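Local coordinates for protein Exo-beta-1,3-galactanase (Bifidobacterium bifidum, PDB 5FLW) that probably hydrolyses beta-1,3-galactan chains from one end, releasing galactose, as a family 43 glycoside hydrolase, at residues Y51-T54 with A58-S61; V113-A118 with A124-I129; V141-D146 with D167-I172; P250-D253 with E259-L262. One frame throughout, in Å; residues are numbered along the deposited sequence. Where two conformers were deposited one is given.

Overall arrangement
Each contact belongs to a different four-stranded antiparallel sheet of the five-bladed beta-propeller expected of family 43 enzymes. Contacts 1, 2 and 4 each join two strands adjacent in sequence near their turn. All four are partly buried; the centres of contacts 1, 2 and 4 lie 17 to 18 Å from the chain centre, that of contact 3 about 15 Å. Contact 1 adds a threonine on an indole, contact 2 a beta bulge, contact 4 an aspartate that grips a histidine. Contact 3 rests on one bond between side chains and buries far less surface. Contacts 2 and 3 touch, for instance Ile129 on Ile172; contacts 1 and 4 stay about 7 Å apart at their nearest atoms.

Contact 1: residues Y51-T54 with A58-S61; sequences YTTT and AWRS
Thr53 meets the other segment with both branches of its side chain. Its CB lies 3.7 Å above the plane of the Trp59 ring, toward the rim. From there CG2 reaches over the face of the six-membered ring, 3.8 Å from its centroid, a CH-pi contact. The other branch, OG1, stands anti to the backbone N (chi1 -166°) and donates to Ala58 O at 2.7 Å. The same OG1 is also hydrogen-bonded to the backbone N of Asp55 and Phe56 in the turn. This is the end of the beta hairpin of strands 48-53 and 60-66, in the first sheet of the propeller. Thr52 and Arg60 form its antiparallel hydrogen-bonded pair, with Thr52 N to Arg60 O and Arg60 N to Thr52 O both at 2.9 Å. A valine in place of Thr53 has no hydroxyl, which would probably leave Ala58 O without that donor and the turn less firmly held. Beside Thr53, Tyr51 CB packs 3.6 Å from Trp59 CE3. The Tyr51 ring runs on past Ser61, with CE2 3.9 Å from Ser61 CB, and its OH bonds to Gln19 N.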
# COMPACT_ATOMS: atom_id res chain seq x y z
N TYR A 51 -2.65 8.65 -10.62
CA TYR A 51 -3.10 10.01 -10.37
C TYR A 51 -1.99 10.81 -9.70
O TYR A 51 -1.16 10.25 -8.97
CB TYR A 51 -4.32 10.06 -9.43
CG TYR A 51 -5.46 9.20 -9.91
CD1 TYR A 51 -5.53 7.85 -9.56
CD2 TYR A 51 -6.45 9.72 -10.76
CE1 TYR A 51 -6.55 7.03 -10.04
CE2 TYR A 51 -7.47 8.91 -11.25
CZ TYR A 51 -7.51 7.57 -10.87
OH TYR A 51 -8.53 6.78 -11.35
N THR A 52 -1.97 12.12 -9.94
CA THR A 52 -1.04 13.00 -9.24
C THR A 52 -1.79 14.06 -8.43
O THR A 52 -2.93 14.43 -8.74
CB THR A 52 -0.05 13.69 -10.19
OG1 THR A 52 -0.79 14.33 -11.24
CG2 THR A 52 0.93 12.67 -10.78
N THR A 53 -1.11 14.55 -7.39
CA THR A 53 -1.66 15.60 -6.54
C THR A 53 -0.52 16.35 -5.88
O THR A 53 0.58 15.82 -5.69
CB THR A 53 -2.63 15.04 -5.48
OG1 THR A 53 -3.39 16.10 -4.88
CG2 THR A 53 -1.87 14.26 -4.39
N THR A 54 -0.80 17.59 -5.52
CA THR A 54 0.06 18.31 -4.60
C THR A 54 -0.63 18.62 -3.28
O THR A 54 0.03 19.10 -2.35
CB THR A 54 0.57 19.60 -5.24
OG1 THR A 54 -0.54 20.45 -5.58
CG2 THR A 54 1.38 19.27 -6.51
N ALA A 58 -7.30 17.70 -5.06
CA ALA A 58 -7.50 17.51 -6.50
C ALA A 58 -6.57 16.41 -7.01
O ALA A 58 -5.38 16.38 -6.70
CB ALA A 58 -7.19 18.80 -7.26
N TRP A 59 -7.12 15.53 -7.84
CA TRP A 59 -6.36 14.40 -8.36
C TRP A 59 -6.39 14.44 -9.88
O TRP A 59 -7.46 14.36 -10.49
CB TRP A 59 -6.96 13.07 -7.89
CG TRP A 59 -6.77 12.78 -6.45
CD1 TRP A 59 -7.70 12.91 -5.46
CD2 TRP A 59 -5.60 12.22 -5.84
NE1 TRP A 59 -7.16 12.50 -4.26
CE2 TRP A 59 -5.87 12.07 -4.47
CE3 TRP A 59 -4.33 11.85 -6.34
CZ2 TRP A 59 -4.92 11.55 -3.56
CZ3 TRP A 59 -3.38 11.32 -5.45
CH2 TRP A 59 -3.69 11.18 -4.07
N ARG A 60 -5.21 14.57 -10.49
CA ARG A 60 -5.14 14.60 -11.94
C ARG A 60 -4.86 13.19 -12.47
O ARG A 60 -3.86 12.56 -12.10
CB ARG A 60 -4.09 15.60 -12.43
CG ARG A 60 -4.16 15.72 -13.95
CD ARG A 60 -2.81 15.87 -14.50
NE ARG A 60 -2.74 16.42 -15.85
CZ ARG A 60 -2.61 15.68 -16.95
NH1 ARG A 60 -2.62 14.33 -16.86
NH2 ARG A 60 -2.46 16.28 -18.14
N SER A 61 -5.72 12.68 -13.34
CA SER A 61 -5.54 11.35 -13.88
C SER A 61 -4.42 11.33 -14.92
O SER A 61 -4.32 12.22 -15.77
CB SER A 61 -6.83 10.90 -14.56
OG SER A 61 -6.66 9.60 -15.16
O HOH W 1 -3.28 18.78 -6.47

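Contact 2: residues V113-A118 with A124-I129; sequences VAVADA and AFQTTI
A classic beta bulge marks the hairpin of strands 110-116 and 124-129, where Gln126 and Thr127 both face Val113. Val113 O takes Gln126 N at 2.8 Å, in the carbonyl plane, and more weakly Thr127 N at 3.4 Å. Val113 N in turn gives its hydrogen to Thr127 O. Nearer the turn the pairing is regular: Ala114 and Phe125 form a non-hydrogen-bonded pair, and Val115 and Ala124 a hydrogen-bonded one whose Ala124 N to Val115 O bond is nearly straight (174°). The side chains of Val113 and Thr127 run alongside each other on one face of the sheet. With chi1 at 54°, Thr127 OG1 sits between the backbone N and the carbonyl carbon of its residue, which brings it 3.3 Å from Val113 CB. Farther along, Ile129 CD1 reaches Val113 CG2 at 4.2 Å. Ala114 CB turns to the same face of the sheet as Phe125, 3.3 Å from Ala124 O, while Phe125 CD1 passes 3.6 Å from Val113 O. The hairpin is thus held mainly by backbone hydrogen bonds: the extra residue is absorbed by one carbonyl receiving two N-H groups, while the side chains add mostly carbon-to-oxygen van der Waals contacts and one apolar touch, Val113 on Ile129.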
# COMPACT_ATOMS: atom_id res chain seq x y z
N VAL A 113 6.28 -7.96 -11.47
CA VAL A 113 7.25 -6.87 -11.61
C VAL A 113 7.12 -6.28 -13.02
O VAL A 113 7.15 -7.02 -14.01
CB VAL A 113 8.70 -7.37 -11.37
CG1 VAL A 113 9.69 -6.24 -11.53
CG2 VAL A 113 8.85 -8.00 -9.99
N ALA A 114 6.97 -4.94 -13.09
CA ALA A 114 6.93 -4.17 -14.34
C ALA A 114 7.86 -2.95 -14.21
O ALA A 114 8.16 -2.50 -13.10
CB ALA A 114 5.50 -3.71 -14.70
N VAL A 115 8.31 -2.42 -15.35
CA VAL A 115 9.34 -1.38 -15.37
C VAL A 115 8.98 -0.27 -16.36
O VAL A 115 8.48 -0.53 -17.46
CB VAL A 115 10.73 -1.98 -15.73
CG1 VAL A 115 11.82 -0.93 -15.61
CG2 VAL A 115 11.06 -3.18 -14.85
N ALA A 116 9.27 0.98 -15.97
CA ALA A 116 9.04 2.13 -16.83
C ALA A 116 10.22 3.10 -16.73
O ALA A 116 10.94 3.13 -15.73
CB ALA A 116 7.77 2.88 -16.41
N ASP A 117 10.37 3.94 -17.76
CA ASP A 117 11.35 5.03 -17.72
C ASP A 117 10.85 6.29 -17.04
O ASP A 117 11.67 7.14 -16.68
CB ASP A 117 11.79 5.45 -19.13
CG ASP A 117 12.58 4.36 -19.84
OD1 ASP A 117 13.26 3.55 -19.16
OD2 ASP A 117 12.51 4.34 -21.08
N ALA A 118 9.54 6.44 -16.88
CA ALA A 118 8.91 7.61 -16.30
C ALA A 118 7.87 7.14 -15.28
O ALA A 118 7.36 6.02 -15.41
CB ALA A 118 8.23 8.46 -17.39
N ALA A 124 6.08 -1.86 -18.49
CA ALA A 124 6.19 -3.11 -19.25
C ALA A 124 6.27 -4.27 -18.26
O ALA A 124 7.19 -4.33 -17.42
CB ALA A 124 7.42 -3.08 -20.14
N PHE A 125 5.30 -5.19 -18.34
CA PHE A 125 5.24 -6.33 -17.45
C PHE A 125 6.35 -7.34 -17.78
O PHE A 125 6.45 -7.82 -18.92
CB PHE A 125 3.88 -6.99 -17.63
CG PHE A 125 3.65 -8.19 -16.76
CD1 PHE A 125 4.11 -8.25 -15.45
CD2 PHE A 125 2.90 -9.28 -17.25
CE1 PHE A 125 3.86 -9.38 -14.64
CE2 PHE A 125 2.64 -10.40 -16.44
CZ PHE A 125 3.11 -10.44 -15.15
N GLN A 126 7.15 -7.70 -16.76
CA GLN A 126 8.30 -8.59 -16.94
C GLN A 126 8.13 -9.96 -16.29
O GLN A 126 7.93 -10.95 -17.00
CB GLN A 126 9.61 -7.90 -16.53
CG GLN A 126 9.86 -6.68 -17.39
CD GLN A 126 11.27 -6.14 -17.32
OE1 GLN A 126 11.96 -6.28 -16.32
NE2 GLN A 126 11.68 -5.46 -18.39
N THR A 127 8.18 -10.06 -14.97
CA THR A 127 8.26 -11.34 -14.29
C THR A 127 7.12 -11.50 -13.28
O THR A 127 6.48 -10.53 -12.84
CB THR A 127 9.59 -11.45 -13.48
OG1 THR A 127 9.70 -10.32 -12.59
CG2 THR A 127 10.84 -11.55 -14.39
N THR A 128 6.89 -12.75 -12.86
CA THR A 128 6.27 -13.01 -11.57
C THR A 128 7.31 -13.75 -10.74
O THR A 128 8.10 -14.54 -11.28
CB THR A 128 4.93 -13.76 -11.60
OG1 THR A 128 5.16 -15.11 -12.00
CG2 THR A 128 3.95 -13.09 -12.53
N ILE A 129 7.37 -13.43 -9.43
CA ILE A 129 8.40 -13.97 -8.55
C ILE A 129 7.79 -14.33 -7.21
O ILE A 129 6.75 -13.80 -6.80
CB ILE A 129 9.58 -12.97 -8.35
CG1 ILE A 129 9.21 -11.81 -7.40
CG2 ILE A 129 10.13 -12.47 -9.74
CD1 ILE A 129 10.36 -10.79 -7.17

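Contact 3: residues V141-D146 with D167-I172; sequences VFQDED and DDYLTI
Gln143 and Tyr169 carry this contact alone, through one hydrogen bond between their ends. Gln143 NE2 donates to Tyr169 OH at 2.9 Å, nearly straight (171° at the hydrogen), and the hydroxyl lies close to the plane of the amide. The donor in turn stands at the edge of the tyrosine ring, near its plane; amide and ring are turned 49° against each other, and the two side chains cross at about a right angle. Gln143 extends to this point with CG anti to the backbone N (chi1 -177°). Both groups have second partners: NE2 is hydrogen-bonded to His88 O, and the tyrosine hydroxyl to Gly147 O. Together these bonds form a small network, which probably restricts the rotation of both groups. Around this junction the backbones stay well apart, with Gln143 CA and Tyr169 CA 10.7 Å from each other. The looser side is the pair of turns beyond it, where Glu145, Asp146 and Asp167 are exposed and bridge nothing across the contact. Each turn is tied within itself: Asp168 OD1 accepts from Leu170 N in an Asx turn, and Asp144 OD1 from Glu145 N at 2.8 Å, though the Asp144 carboxylate is buried and also meets Lys195 and Tyr200. Strand 139-143 is an outermost strand of its sheet, and Tyr169 reaches it from the loop between strands 159-165 and 172-179. Leu87 of strand 80-88 touches both side chains and Val96 of strand 95-102 packs on Tyr169, so that the contact lies where two sheets adjoin.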
# COMPACT_ATOMS: atom_id res chain seq x y z
N VAL A 141 5.62 -1.18 -0.03
CA VAL A 141 7.03 -0.89 -0.28
C VAL A 141 7.58 0.13 0.72
O VAL A 141 6.85 0.94 1.30
CB VAL A 141 7.31 -0.43 -1.74
CG1 VAL A 141 7.00 -1.56 -2.74
CG2 VAL A 141 6.52 0.84 -2.06
N PHE A 142 8.91 0.10 0.89
CA PHE A 142 9.59 1.09 1.71
C PHE A 142 10.99 1.33 1.14
O PHE A 142 11.70 0.39 0.78
CB PHE A 142 9.64 0.67 3.19
CG PHE A 142 10.47 1.59 4.06
CD1 PHE A 142 10.01 2.85 4.42
CD2 PHE A 142 11.73 1.19 4.50
CE1 PHE A 142 10.79 3.69 5.18
CE2 PHE A 142 12.50 2.03 5.27
CZ PHE A 142 12.03 3.28 5.61
N GLN A 143 11.37 2.60 1.04
CA GLN A 143 12.70 3.00 0.59
C GLN A 143 13.39 3.76 1.72
O GLN A 143 12.89 4.81 2.16
CB GLN A 143 12.60 3.85 -0.67
CG GLN A 143 13.91 4.25 -1.24
CD GLN A 143 13.75 4.91 -2.58
OE1 GLN A 143 13.12 5.97 -2.70
NE2 GLN A 143 14.30 4.27 -3.62
N ASP A 144 14.51 3.23 2.20
CA ASP A 144 15.24 3.77 3.34
C ASP A 144 16.18 4.91 2.91
O ASP A 144 16.39 5.16 1.71
CB ASP A 144 15.97 2.64 4.07
CG ASP A 144 16.10 2.87 5.58
OD1 ASP A 144 15.95 4.02 6.06
OD2 ASP A 144 16.40 1.88 6.28
N GLU A 145 16.75 5.58 3.93
CA GLU A 145 17.55 6.78 3.68
C GLU A 145 18.84 6.47 2.93
O GLU A 145 19.36 7.33 2.21
CB GLU A 145 17.88 7.50 5.01
CG GLU A 145 18.31 8.96 4.85
CD GLU A 145 18.12 9.78 6.12
OE1 GLU A 145 17.91 9.17 7.18
OE2 GLU A 145 18.18 11.03 6.04
N ASP A 146 19.35 5.25 3.07
CA ASP A 146 20.55 4.81 2.36
C ASP A 146 20.27 4.36 0.93
O ASP A 146 21.21 3.92 0.26
CB ASP A 146 21.21 3.67 3.14
CG ASP A 146 20.38 2.35 3.13
OD1 ASP A 146 19.17 2.33 2.79
OD2 ASP A 146 20.95 1.31 3.52
N ASP A 167 19.89 -4.35 -6.03
CA ASP A 167 20.19 -2.95 -6.35
C ASP A 167 19.44 -2.45 -7.57
O ASP A 167 19.21 -1.25 -7.69
CB ASP A 167 21.68 -2.73 -6.59
CG ASP A 167 22.51 -2.83 -5.33
OD1 ASP A 167 21.94 -2.76 -4.22
OD2 ASP A 167 23.74 -3.00 -5.48
N ASP A 168 19.13 -3.32 -8.53
CA ASP A 168 18.34 -2.89 -9.67
C ASP A 168 16.83 -2.93 -9.40
O ASP A 168 16.04 -2.67 -10.32
CB ASP A 168 18.71 -3.69 -10.93
CG ASP A 168 18.37 -5.17 -10.80
OD1 ASP A 168 17.73 -5.58 -9.82
OD2 ASP A 168 18.75 -5.94 -11.72
N TYR A 169 16.43 -3.28 -8.18
CA TYR A 169 15.05 -3.29 -7.71
C TYR A 169 14.15 -4.31 -8.42
O TYR A 169 12.93 -4.27 -8.23
CB TYR A 169 14.42 -1.88 -7.77
CG TYR A 169 14.76 -0.95 -6.62
CD1 TYR A 169 15.89 -1.15 -5.81
CD2 TYR A 169 13.93 0.14 -6.32
CE1 TYR A 169 16.18 -0.27 -4.75
CE2 TYR A 169 14.22 1.01 -5.27
CZ TYR A 169 15.33 0.81 -4.49
OH TYR A 169 15.59 1.69 -3.44
N LEU A 170 14.71 -5.27 -9.19
CA LEU A 170 13.90 -6.17 -10.01
C LEU A 170 13.60 -7.52 -9.35
O LEU A 170 12.73 -8.26 -9.83
CB LEU A 170 14.57 -6.45 -11.36
CG LEU A 170 14.85 -5.22 -12.23
CD1 LEU A 170 15.54 -5.67 -13.50
CD2 LEU A 170 13.57 -4.49 -12.54
N THR A 171 14.32 -7.86 -8.27
CA THR A 171 14.08 -9.10 -7.55
C THR A 171 14.49 -8.93 -6.08
O THR A 171 14.91 -7.86 -5.66
CB THR A 171 14.75 -10.29 -8.25
OG1 THR A 171 14.23 -11.50 -7.68
CG2 THR A 171 16.27 -10.24 -8.09
N ILE A 172 14.31 -10.01 -5.30
CA ILE A 172 14.50 -10.04 -3.85
C ILE A 172 15.78 -10.81 -3.53
O ILE A 172 16.03 -11.88 -4.10
CB ILE A 172 13.31 -10.76 -3.20
CG1 ILE A 172 12.02 -10.01 -3.49
CG2 ILE A 172 13.53 -10.96 -1.69
CD1 ILE A 172 10.79 -10.89 -3.11

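Contact 4: residues P250-D253 with E259-L262; sequences PLDD and EHFL
Pro250, the last residue of strand 244-250, opens the contact against Phe261, its antiparallel non-hydrogen-bonded partner on strand 261-266. Pro250 CB lies 3.6 Å from Phe261 CE2, and Pro250 CA lies 3.5 Å from Phe261 CD2; Ile194 of strand 191-196 packs on both residues. Next, Leu251 N donates to His260 O at 2.9 Å, a bond that continues the pairing of the strands toward the turn. The Leu251 side chain crosses Leu262, with CD1 4.1 Å from Leu262 CB, and Phe56 touches both leucines. Asp252 then turns its carboxylate across the turn, CG lying anti to its own carbonyl carbon (chi1 -67°). OD1 receives His260 ND1 at 2.9 Å on its syn lone pair, and the carboxylate stands at the edge of the imidazole, the two planes 68° apart. OD2 takes the backbone N of Glu259 at 2.7 Å from above the carboxylate plane, with a weak second bond from His260 ND1. Replacing Asp252 by an alanine would probably leave both Glu259 N and His260 ND1 without their acceptor and the imidazole free to turn. Glu259 OE2 looks elsewhere, to a salt bridge with Lys196. With one carboxylate binding a backbone N-H and an imidazole N-H, the turn is closed by polar side-chain bonds where strand pairing ends, and the negative charge may favour a protonated His260.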
# COMPACT_ATOMS: atom_id res chain seq x y z
N PRO A 250 4.83 10.25 5.10
CA PRO A 250 5.31 11.52 5.65
C PRO A 250 5.07 12.66 4.65
O PRO A 250 5.21 12.49 3.43
CB PRO A 250 6.81 11.26 5.87
CG PRO A 250 7.18 10.22 4.84
CD PRO A 250 5.92 9.40 4.57
N LEU A 251 4.68 13.83 5.17
CA LEU A 251 4.34 14.96 4.32
C LEU A 251 5.40 16.07 4.27
O LEU A 251 5.36 16.89 3.34
CB LEU A 251 2.99 15.56 4.73
CG LEU A 251 1.79 14.61 4.64
CD1 LEU A 251 0.61 15.23 5.31
CD2 LEU A 251 1.45 14.27 3.21
N ASP A 252 6.32 16.13 5.22
CA ASP A 252 7.28 17.23 5.26
C ASP A 252 8.43 16.97 4.29
O ASP A 252 8.56 15.89 3.69
CB ASP A 252 7.85 17.40 6.66
CG ASP A 252 6.83 17.85 7.68
OD1 ASP A 252 5.71 18.28 7.29
OD2 ASP A 252 7.17 17.79 8.89
N ASP A 253 9.31 17.98 4.16
CA ASP A 253 10.40 17.91 3.19
C ASP A 253 11.35 16.75 3.47
O ASP A 253 11.86 16.12 2.54
CB ASP A 253 11.15 19.25 3.11
CG ASP A 253 10.38 20.33 2.35
OD1 ASP A 253 9.43 19.98 1.60
OD2 ASP A 253 10.69 21.53 2.54
N GLU A 259 7.14 15.80 10.71
CA GLU A 259 6.21 16.06 11.81
C GLU A 259 4.76 15.90 11.42
O GLU A 259 3.89 16.00 12.30
CB GLU A 259 6.43 17.46 12.41
CG GLU A 259 7.84 17.73 12.99
CD GLU A 259 8.19 16.86 14.23
OE1 GLU A 259 7.28 16.52 15.04
OE2 GLU A 259 9.41 16.52 14.41
N HIS A 260 4.48 15.63 10.15
CA HIS A 260 3.12 15.46 9.65
C HIS A 260 3.04 14.21 8.79
O HIS A 260 3.92 13.95 7.96
CB HIS A 260 2.61 16.66 8.86
CG HIS A 260 2.77 17.97 9.60
ND1 HIS A 260 3.93 18.72 9.54
CD2 HIS A 260 1.93 18.61 10.44
CE1 HIS A 260 3.78 19.78 10.30
NE2 HIS A 260 2.58 19.73 10.85
N PHE A 261 1.98 13.44 8.99
CA PHE A 261 1.78 12.17 8.31
C PHE A 261 0.32 12.08 7.89
O PHE A 261 -0.57 12.59 8.59
CB PHE A 261 2.16 10.99 9.22
CG PHE A 261 3.61 10.98 9.63
CD1 PHE A 261 4.03 11.68 10.76
CD2 PHE A 261 4.54 10.28 8.87
CE1 PHE A 261 5.38 11.67 11.13
CE2 PHE A 261 5.88 10.27 9.23
CZ PHE A 261 6.31 10.96 10.36
N LEU A 262 0.10 11.43 6.76
CA LEU A 262 -1.23 11.18 6.21
C LEU A 262 -1.51 9.68 6.24
O LEU A 262 -0.66 8.88 5.85
CB LEU A 262 -1.33 11.69 4.77
CG LEU A 262 -2.74 11.69 4.19
CD1 LEU A 262 -3.60 12.74 4.88
CD2 LEU A 262 -2.68 11.91 2.67